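Local coordinates for protein dioxygenase (Pseudomonas brassicacearum, PDB 5V2D) that probably cleaves the central double bond of lignostilbenes with molecular oxygen at an iron centre, as a member of the carotenoid-oxygenase family, at residues A[400-414]-A[426-438]. Residues are numbered along the deposited sequence; the frame is centred on the assembly and turned at random.
Sequences NPANGPIPFQFFNLL and AWFPGDSGCFQEP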
loop_
_atom_site.group_PDB
_atom_site.type_symbol
_atom_site.label_atom_id
_atom_site.label_comp_id
_atom_site.label_asym_id
_atom_site.label_seq_id
_atom_site.Cartn_x
_atom_site.Cartn_y
_atom_site.Cartn_z
ATOM N N ASN A 400 4.023 25.649 6.072
ATOM C CA ASN A 400 3.033 26.666 6.422
ATOM C C ASN A 400 2.326 26.261 7.719
ATOM O O ASN A 400 1.754 25.179 7.788
ATOM C CB ASN A 400 2.053 26.797 5.263
ATOM C CG ASN A 400 0.999 27.856 5.474
ATOM O OD1 ASN A 400 0.892 28.467 6.547
ATOM N ND2 ASN A 400 0.194 28.050 4.468
ATOM N N PRO A 401 2.375 27.111 8.771
ATOM C CA PRO A 401 1.700 26.675 10.027
ATOM C C PRO A 401 0.145 26.536 9.897
ATOM O O PRO A 401 -0.454 25.764 10.658
ATOM C CB PRO A 401 2.122 27.736 11.061
ATOM C CG PRO A 401 3.180 28.565 10.381
ATOM C CD PRO A 401 2.930 28.477 8.909
ATOM N N ALA A 402 -0.470 27.177 8.905
ATOM C CA ALA A 402 -1.901 26.909 8.595
ATOM C C ALA A 402 -2.185 25.479 8.073
ATOM O O ALA A 402 -3.349 25.125 7.853
ATOM C CB ALA A 402 -2.435 27.916 7.567
ATOM N N ASN A 403 -1.139 24.697 7.862
ATOM C CA ASN A 403 -1.307 23.288 7.566
ATOM C C ASN A 403 -1.819 22.520 8.771
ATOM O O ASN A 403 -2.337 21.433 8.586
ATOM C CB ASN A 403 0.011 22.613 7.131
ATOM C CG ASN A 403 0.585 23.178 5.830
ATOM O OD1 ASN A 403 -0.107 23.917 5.094
ATOM N ND2 ASN A 403 1.852 22.837 5.550
ATOM N N GLY A 404 -1.678 23.058 9.981
ATOM C CA GLY A 404 -1.976 22.270 11.178
ATOM C C GLY A 404 -0.789 21.442 11.564
ATOM O O GLY A 404 0.298 21.610 10.997
ATOM N N PRO A 405 -0.942 20.562 12.563
ATOM C CA PRO A 405 0.230 19.739 12.941
ATOM C C PRO A 405 0.613 18.790 11.882
ATOM O O PRO A 405 -0.255 18.387 11.100
ATOM C CB PRO A 405 -0.231 18.942 14.186
ATOM C CG PRO A 405 -1.724 19.082 14.188
ATOM C CD PRO A 405 -2.139 20.271 13.372
ATOM N N ILE A 406 1.863 18.355 11.886
ATOM C CA ILE A 406 2.413 17.575 10.792
ATOM C C ILE A 406 1.801 16.204 10.834
ATOM O O ILE A 406 1.938 15.512 11.802
ATOM C CB ILE A 406 3.965 17.493 10.838
ATOM C CG1 ILE A 406 4.605 18.899 10.838
ATOM C CG2 ILE A 406 4.474 16.587 9.685
ATOM C CD1 ILE A 406 6.012 18.929 11.468
ATOM N N PRO A 407 1.131 15.798 9.753
ATOM C CA PRO A 407 0.373 14.549 9.895
ATOM C C PRO A 407 1.231 13.350 9.708
ATOM O O PRO A 407 2.306 13.452 9.158
ATOM C CB PRO A 407 -0.727 14.686 8.829
ATOM C CG PRO A 407 -0.204 15.665 7.856
ATOM C CD PRO A 407 0.744 16.572 8.563
ATOM N N PHE A 408 0.721 12.217 10.116
ATOM C CA PHE A 408 1.229 10.905 9.739
ATOM C C PHE A 408 1.247 10.763 8.175
ATOM O O PHE A 408 0.354 11.195 7.464
ATOM C CB PHE A 408 0.282 9.842 10.373
ATOM C CG PHE A 408 0.657 8.400 10.115
ATOM C CD1 PHE A 408 -0.270 7.510 9.509
ATOM C CD2 PHE A 408 1.882 7.888 10.543
ATOM C CE1 PHE A 408 0.043 6.146 9.300
ATOM C CE2 PHE A 408 2.195 6.535 10.325
ATOM C CZ PHE A 408 1.277 5.657 9.720
ATOM N N GLN A 409 2.267 10.097 7.671
ATOM C CA GLN A 409 2.528 9.873 6.227
ATOM C C GLN A 409 2.557 11.258 5.433
ATOM O O GLN A 409 2.027 11.373 4.335
ATOM C CB GLN A 409 1.510 8.884 5.651
ATOM C CG GLN A 409 1.673 7.380 6.064
ATOM C CD GLN A 409 0.458 6.515 5.613
ATOM O OE1 GLN A 409 -0.700 7.004 5.731
ATOM N NE2 GLN A 409 0.676 5.294 4.994
ATOM N N PHE A 410 3.158 12.289 6.014
ATOM C CA PHE A 410 3.423 13.533 5.351
ATOM C C PHE A 410 4.700 13.465 4.468
ATOM O O PHE A 410 5.784 13.221 4.988
ATOM C CB PHE A 410 3.575 14.680 6.390
ATOM C CG PHE A 410 3.783 16.033 5.775
ATOM C CD1 PHE A 410 5.035 16.564 5.677
ATOM C CD2 PHE A 410 2.752 16.771 5.337
ATOM C CE1 PHE A 410 5.233 17.856 5.132
ATOM C CE2 PHE A 410 2.936 18.009 4.777
ATOM C CZ PHE A 410 4.229 18.550 4.673
ATOM N N PHE A 411 4.566 13.690 3.152
ATOM C CA PHE A 411 5.697 13.603 2.254
ATOM C C PHE A 411 5.679 14.866 1.408
ATOM O O PHE A 411 4.738 15.087 0.672
ATOM C CB PHE A 411 5.684 12.372 1.403
ATOM C CG PHE A 411 5.698 11.108 2.176
ATOM C CD1 PHE A 411 6.905 10.596 2.632
ATOM C CD2 PHE A 411 4.532 10.398 2.413
ATOM C CE1 PHE A 411 6.971 9.367 3.283
ATOM C CE2 PHE A 411 4.568 9.220 3.129
ATOM C CZ PHE A 411 5.777 8.675 3.576
ATOM N N ASN A 412 6.709 15.712 1.551
ATOM C CA ASN A 412 6.724 16.995 0.853
ATOM C C ASN A 412 7.616 17.011 -0.345
ATOM O O ASN A 412 7.802 18.081 -0.910
ATOM C CB ASN A 412 7.062 18.171 1.810
ATOM C CG ASN A 412 8.393 17.996 2.516
ATOM O OD1 ASN A 412 9.109 17.006 2.279
ATOM N ND2 ASN A 412 8.716 18.956 3.432
ATOM N N LEU A 413 8.132 15.858 -0.779
ATOM C CA LEU A 413 8.900 15.742 -2.016
ATOM C C LEU A 413 8.490 14.538 -2.837
ATOM O O LEU A 413 8.295 13.441 -2.294
ATOM C CB LEU A 413 10.361 15.555 -1.687
ATOM C CG LEU A 413 11.105 16.696 -0.955
ATOM C CD1 LEU A 413 12.528 16.217 -0.521
ATOM C CD2 LEU A 413 11.127 17.956 -1.816
ATOM N N LEU A 414 8.382 14.724 -4.150
ATOM C CA LEU A 414 8.149 13.659 -5.087
ATOM C C LEU A 414 9.462 13.496 -5.830
ATOM O O LEU A 414 9.906 14.450 -6.504
ATOM C CB LEU A 414 7.077 14.109 -6.015
ATOM C CG LEU A 414 6.291 13.174 -6.864
ATOM C CD1 LEU A 414 5.663 13.759 -8.102
ATOM C CD2 LEU A 414 6.560 11.662 -6.837
ATOM N N ALA A 426 14.036 16.011 -7.538
ATOM C CA ALA A 426 12.825 16.094 -6.716
ATOM C C ALA A 426 11.992 17.317 -7.002
ATOM O O ALA A 426 12.537 18.386 -7.328
ATOM C CB ALA A 426 13.191 16.083 -5.236
ATOM N N TRP A 427 10.660 17.195 -6.874
ATOM C CA TRP A 427 9.797 18.368 -6.902
ATOM C C TRP A 427 9.277 18.660 -5.498
ATOM O O TRP A 427 8.686 17.770 -4.828
ATOM C CB TRP A 427 8.645 18.206 -7.921
ATOM C CG TRP A 427 7.832 19.455 -7.981
ATOM C CD1 TRP A 427 8.307 20.694 -8.233
ATOM C CD2 TRP A 427 6.425 19.618 -7.745
ATOM N NE1 TRP A 427 7.299 21.610 -8.202
ATOM C CE2 TRP A 427 6.139 20.984 -7.897
ATOM C CE3 TRP A 427 5.374 18.745 -7.488
ATOM C CZ2 TRP A 427 4.856 21.505 -7.754
ATOM C CZ3 TRP A 427 4.114 19.262 -7.359
ATOM C CH2 TRP A 427 3.852 20.596 -7.471
ATOM N N PHE A 428 9.447 19.901 -5.059
ATOM C CA PHE A 428 8.835 20.413 -3.819
ATOM C C PHE A 428 7.649 21.279 -4.201
ATOM O O PHE A 428 7.799 22.211 -5.031
ATOM C CB PHE A 428 9.877 21.306 -3.056
ATOM C CG PHE A 428 9.317 21.987 -1.814
ATOM C CD1 PHE A 428 8.859 21.221 -0.739
ATOM C CD2 PHE A 428 9.276 23.381 -1.703
ATOM C CE1 PHE A 428 8.403 21.808 0.428
ATOM C CE2 PHE A 428 8.805 23.997 -0.544
ATOM C CZ PHE A 428 8.347 23.193 0.541
ATOM N N PRO A 429 6.462 21.001 -3.665
ATOM C CA PRO A 429 5.270 21.706 -4.159
ATOM C C PRO A 429 4.949 23.009 -3.455
ATOM O O PRO A 429 3.860 23.520 -3.584
ATOM C CB PRO A 429 4.148 20.689 -3.872
ATOM C CG PRO A 429 4.559 20.064 -2.607
ATOM C CD PRO A 429 6.083 19.900 -2.759
ATOM N N GLY A 430 5.839 23.510 -2.623
ATOM C CA GLY A 430 5.541 24.659 -1.798
ATOM C C GLY A 430 5.310 24.198 -0.371
ATOM O O GLY A 430 5.194 22.996 -0.056
ATOM N N ASP A 431 5.147 25.178 0.513
ATOM C CA ASP A 431 5.048 24.904 1.926
ATOM C C ASP A 431 3.653 24.368 2.396
ATOM O O ASP A 431 3.466 24.141 3.575
ATOM C CB ASP A 431 5.450 26.185 2.725
ATOM C CG ASP A 431 4.493 27.366 2.608
ATOM O OD1 ASP A 431 3.434 27.277 1.972
ATOM O OD2 ASP A 431 4.801 28.422 3.215
ATOM N N SER A 432 2.708 24.194 1.495
ATOM C CA SER A 432 1.373 23.720 1.882
ATOM C C SER A 432 0.902 22.537 1.117
ATOM O O SER A 432 -0.270 22.374 0.976
ATOM C CB SER A 432 0.325 24.818 1.693
ATOM O OG SER A 432 0.856 26.034 2.118
ATOM N N GLY A 433 1.840 21.719 0.701
ATOM C CA GLY A 433 1.614 20.605 -0.171
ATOM C C GLY A 433 2.286 19.334 0.297
ATOM O O GLY A 433 3.374 19.349 0.807
ATOM N N CYS A 434 1.604 18.199 0.090
ATOM C CA CYS A 434 2.218 16.914 0.225
ATOM C C CYS A 434 1.527 15.906 -0.671
ATOM O O CYS A 434 0.499 16.199 -1.291
ATOM C CB CYS A 434 2.165 16.461 1.692
ATOM S SG CYS A 434 0.480 16.284 2.350
ATOM N N PHE A 435 2.153 14.752 -0.784
ATOM C CA PHE A 435 1.825 13.805 -1.823
ATOM C C PHE A 435 1.206 12.496 -1.313
ATOM O O PHE A 435 1.437 12.077 -0.214
ATOM C CB PHE A 435 3.061 13.438 -2.575
ATOM C CG PHE A 435 3.708 14.620 -3.283
ATOM C CD1 PHE A 435 3.242 15.069 -4.488
ATOM C CD2 PHE A 435 4.848 15.210 -2.730
ATOM C CE1 PHE A 435 3.839 16.156 -5.114
ATOM C CE2 PHE A 435 5.443 16.288 -3.349
ATOM C CZ PHE A 435 4.922 16.752 -4.562
ATOM N N GLN A 436 0.490 11.861 -2.237
ATOM C CA GLN A 436 0.036 10.476 -2.098
ATOM C C GLN A 436 0.836 9.644 -3.100
ATOM O O GLN A 436 1.655 10.164 -3.926
ATOM C CB GLN A 436 -1.447 10.323 -2.284
ATOM C CG GLN A 436 -2.255 11.343 -1.491
ATOM C CD GLN A 436 -3.739 10.956 -1.355
ATOM O OE1 GLN A 436 -4.115 9.846 -1.625
ATOM N NE2 GLN A 436 -4.596 11.954 -1.017
ATOM N N GLU A 437 0.703 8.330 -2.973
ATOM C CA GLU A 437 1.519 7.415 -3.748
ATOM C C GLU A 437 1.497 7.683 -5.255
ATOM O O GLU A 437 0.422 7.752 -5.872
ATOM C CB GLU A 437 1.073 5.978 -3.561
ATOM C CG GLU A 437 1.985 4.987 -4.307
ATOM C CD GLU A 437 1.485 3.533 -4.261
ATOM O OE1 GLU A 437 0.461 3.270 -4.918
ATOM O OE2 GLU A 437 2.110 2.637 -3.642
ATOM N N PRO A 438 2.674 7.732 -5.887
ATOM C CA PRO A 438 2.670 7.974 -7.316
ATOM C C PRO A 438 2.553 6.734 -8.186
ATOM O O PRO A 438 2.921 5.642 -7.794
ATOM C CB PRO A 438 4.088 8.641 -7.512
ATOM C CG PRO A 438 4.949 7.883 -6.546
ATOM C CD PRO A 438 4.029 7.723 -5.302
HETATM O O HOH W 1 1.882 13.198 2.254
#
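One face of the F435 ring receives L414 CB, 3.8 Å from the ring centroid in a CH-pi contact, while the N412 carbonyl carbon and the W427 ring meet its edge. At the F428 ring, G430 N sits over one face and N412 O lies near the plane, 3.3 Å from CD1; N412 O, buried here, has no hydrogen-bond partner. C434 brings CB to 3.5 Å from F410 CE2, its SG approaching that ring obliquely. L414 and W427 form an antiparallel hydrogen-bonded pair in the hairpin of strands 413-418 and 424-427, within one blade of the seven-bladed beta-propeller of carotenoid oxygenases. F435 N donates to F411 O, in the loop leading into strand 413-418, tying this blade to the next, where E437 OE2 is hydrogen-bonded to ND1 of the iron ligand H495. D431 O accepts N400 N and, in its carbonyl plane, N403 ND2 at 2.9 Å. With CG anti to the backbone N (chi1 -178°), N400 ND2 donates a nearly straight hydrogen bond to S432 OG, while OD1 closes an Asx turn onto A402 N. An alanine in place of N400 is likely to leave S432 OG without this donor and the turn unclosed. Water 1 bridges Q409 O, F411 N and F435 O.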